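Local coordinates for protein Csc2 (Thermofilum pendens, PDB 4TXD) that probably binds CRISPR RNA as the Cas7-family backbone subunit of a type I-D interference complex and carries a bound zinc ion, at residues F241-A245 with T293-A299. Sequence-based numbering, arbitrary orientation.
Sequences FIGRA and TTAYDLA
I242 and R244 of strand 240-247 meet the first turn of helix 295-301 in a buried helix-on-sheet contact, on one face of the antiparallel sheet of this RRM-type domain and away from the zinc site. Segments 241-245 and 295-299 run roughly antiparallel, their axes at 151° and 7.6 Å apart at closest approach. The small A295 probably permits this: its CB sits 3.6 Å from I242 O and 4.1 Å from R244 CB. On one flank of this methyl, I242 spreads its two branches along the helix. CG2, anti to the backbone N, meets L298 CB at 4.0 Å, the two side chains crossing at about a right angle, while CD1 reaches the helix backbone 3.7 Å from A299 CA. V310 and L314 of helix 307-321 also pack on I242. On the other flank the R244 chain extends past A295 with CG anti to the backbone N (chi1 -174°), then bends at chi3, which lays its guanidinium against the residues leading into the helix. T293 O sits over one face of that group, 3.0 Å above its plane and displaced toward the rim; the angle is too poor for a hydrogen bond. The guanidinium instead makes salt bridges through NE to D200 and through NH1 to E54 and E246. D200 also accepts from A295 N, and E54 from T293 N, so these two carboxylates hold both the arginine and the residues at and just before the helix start. A leucine in place of R244 would probably leave D200, E54 and E246 without their shared cation. T294 is the N-cap, its OG1 accepting from D297 N. With no hydrogen bond directly joining the segments, apolar packing seats the helix while the buried arginine, bridged by D200 and E54 of neighbouring strands, probably fixes its N-terminal end.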
loop_
_atom_site.group_PDB
_atom_site.type_symbol
_atom_site.label_atom_id
_atom_site.label_comp_id
_atom_site.label_asym_id
_atom_site.label_seq_id
_atom_site.Cartn_x
_atom_site.Cartn_y
_atom_site.Cartn_z
ATOM N N PHE A 241 4.691 5.222 -14.532
ATOM C CA PHE A 241 3.521 4.362 -14.359
ATOM C C PHE A 241 2.399 5.118 -13.669
ATOM O O PHE A 241 2.640 5.819 -12.685
ATOM C CB PHE A 241 3.838 3.140 -13.492
ATOM C CG PHE A 241 4.895 2.219 -14.055
ATOM C CD1 PHE A 241 6.240 2.585 -14.046
ATOM C CD2 PHE A 241 4.538 0.952 -14.513
ATOM C CE1 PHE A 241 7.209 1.727 -14.532
ATOM C CE2 PHE A 241 5.484 0.076 -14.993
ATOM C CZ PHE A 241 6.836 0.461 -15.007
ATOM N N ILE A 242 1.187 4.917 -14.113
ATOM C CA ILE A 242 0.051 5.502 -13.460
ATOM C C ILE A 242 -0.617 4.498 -12.537
ATOM O O ILE A 242 -0.961 3.441 -12.952
ATOM C CB ILE A 242 -0.976 6.027 -14.454
ATOM C CG1 ILE A 242 -0.358 7.095 -15.329
ATOM C CG2 ILE A 242 -2.172 6.576 -13.728
ATOM C CD1 ILE A 242 -1.217 7.519 -16.459
ATOM N N GLY A 243 -0.769 4.880 -11.284
ATOM C CA GLY A 243 -1.312 3.989 -10.273
ATOM C C GLY A 243 -2.574 4.525 -9.629
ATOM O O GLY A 243 -2.831 5.731 -9.638
ATOM N N ARG A 244 -3.377 3.614 -9.092
ATOM C CA ARG A 244 -4.578 3.983 -8.348
ATOM C C ARG A 244 -4.793 2.964 -7.234
ATOM O O ARG A 244 -4.573 1.760 -7.429
ATOM C CB ARG A 244 -5.808 4.037 -9.261
ATOM C CG ARG A 244 -7.092 4.559 -8.582
ATOM C CD ARG A 244 -8.313 4.376 -9.479
ATOM N NE ARG A 244 -8.770 2.989 -9.447
ATOM C CZ ARG A 244 -9.841 2.559 -8.790
ATOM N NH1 ARG A 244 -10.621 3.419 -8.129
ATOM N NH2 ARG A 244 -10.147 1.270 -8.816
ATOM N N ALA A 245 -5.220 3.449 -6.072
ATOM C CA ALA A 245 -5.605 2.570 -4.975
ATOM C C ALA A 245 -6.935 3.010 -4.386
ATOM O O ALA A 245 -7.300 4.189 -4.455
ATOM C CB ALA A 245 -4.524 2.539 -3.901
ATOM N N THR A 293 -12.682 6.451 -11.501
ATOM C CA THR A 293 -11.717 6.167 -12.572
ATOM C C THR A 293 -10.930 4.881 -12.291
ATOM O O THR A 293 -11.189 4.207 -11.297
ATOM C CB THR A 293 -10.750 7.362 -12.780
ATOM O OG1 THR A 293 -9.967 7.146 -13.962
ATOM C CG2 THR A 293 -9.833 7.579 -11.580
ATOM N N THR A 294 -10.014 4.515 -13.188
ATOM C CA THR A 294 -9.148 3.347 -12.978
ATOM C C THR A 294 -7.774 3.670 -13.524
ATOM O O THR A 294 -7.650 4.483 -14.443
ATOM C CB THR A 294 -9.662 2.046 -13.675
ATOM O OG1 THR A 294 -9.515 2.157 -15.097
ATOM C CG2 THR A 294 -11.131 1.716 -13.322
ATOM N N ALA A 295 -6.749 3.026 -13.010
ATOM C CA ALA A 295 -5.421 3.251 -13.503
ATOM C C ALA A 295 -5.329 2.942 -15.001
ATOM O O ALA A 295 -4.726 3.656 -15.731
ATOM C CB ALA A 295 -4.430 2.420 -12.744
ATOM N N TYR A 296 -5.950 1.862 -15.410
ATOM C CA TYR A 296 -5.993 1.499 -16.807
ATOM C C TYR A 296 -6.532 2.608 -17.704
ATOM O O TYR A 296 -5.942 2.929 -18.667
ATOM C CB TYR A 296 -6.804 0.235 -17.049
ATOM C CG TYR A 296 -6.907 -0.108 -18.517
ATOM C CD1 TYR A 296 -5.949 -0.853 -19.137
ATOM C CD2 TYR A 296 -7.941 0.354 -19.279
ATOM C CE1 TYR A 296 -6.023 -1.147 -20.460
ATOM C CE2 TYR A 296 -8.019 0.070 -20.610
ATOM C CZ TYR A 296 -7.055 -0.687 -21.199
ATOM O OH TYR A 296 -7.128 -0.984 -22.498
ATOM N N ASP A 297 -7.686 3.148 -17.363
ATOM C CA ASP A 297 -8.294 4.169 -18.183
ATOM C C ASP A 297 -7.414 5.400 -18.263
ATOM O O ASP A 297 -7.289 5.993 -19.277
ATOM C CB ASP A 297 -9.700 4.507 -17.695
ATOM C CG ASP A 297 -10.654 3.382 -17.887
ATOM O OD1 ASP A 297 -10.497 2.625 -18.815
ATOM O OD2 ASP A 297 -11.574 3.258 -17.114
ATOM N N LEU A 298 -6.796 5.752 -17.158
ATOM C CA LEU A 298 -5.949 6.911 -17.121
ATOM C C LEU A 298 -4.727 6.727 -18.003
ATOM O O LEU A 298 -4.352 7.589 -18.728
ATOM C CB LEU A 298 -5.557 7.237 -15.698
ATOM C CG LEU A 298 -6.690 7.710 -14.793
ATOM C CD1 LEU A 298 -6.242 7.824 -13.363
ATOM C CD2 LEU A 298 -7.217 9.032 -15.270
ATOM N N ALA A 299 -4.130 5.566 -17.924
ATOM C CA ALA A 299 -2.984 5.258 -18.729
ATOM C C ALA A 299 -3.343 5.231 -20.210
ATOM O O ALA A 299 -2.633 5.729 -21.000
ATOM C CB ALA A 299 -2.369 3.954 -18.311
#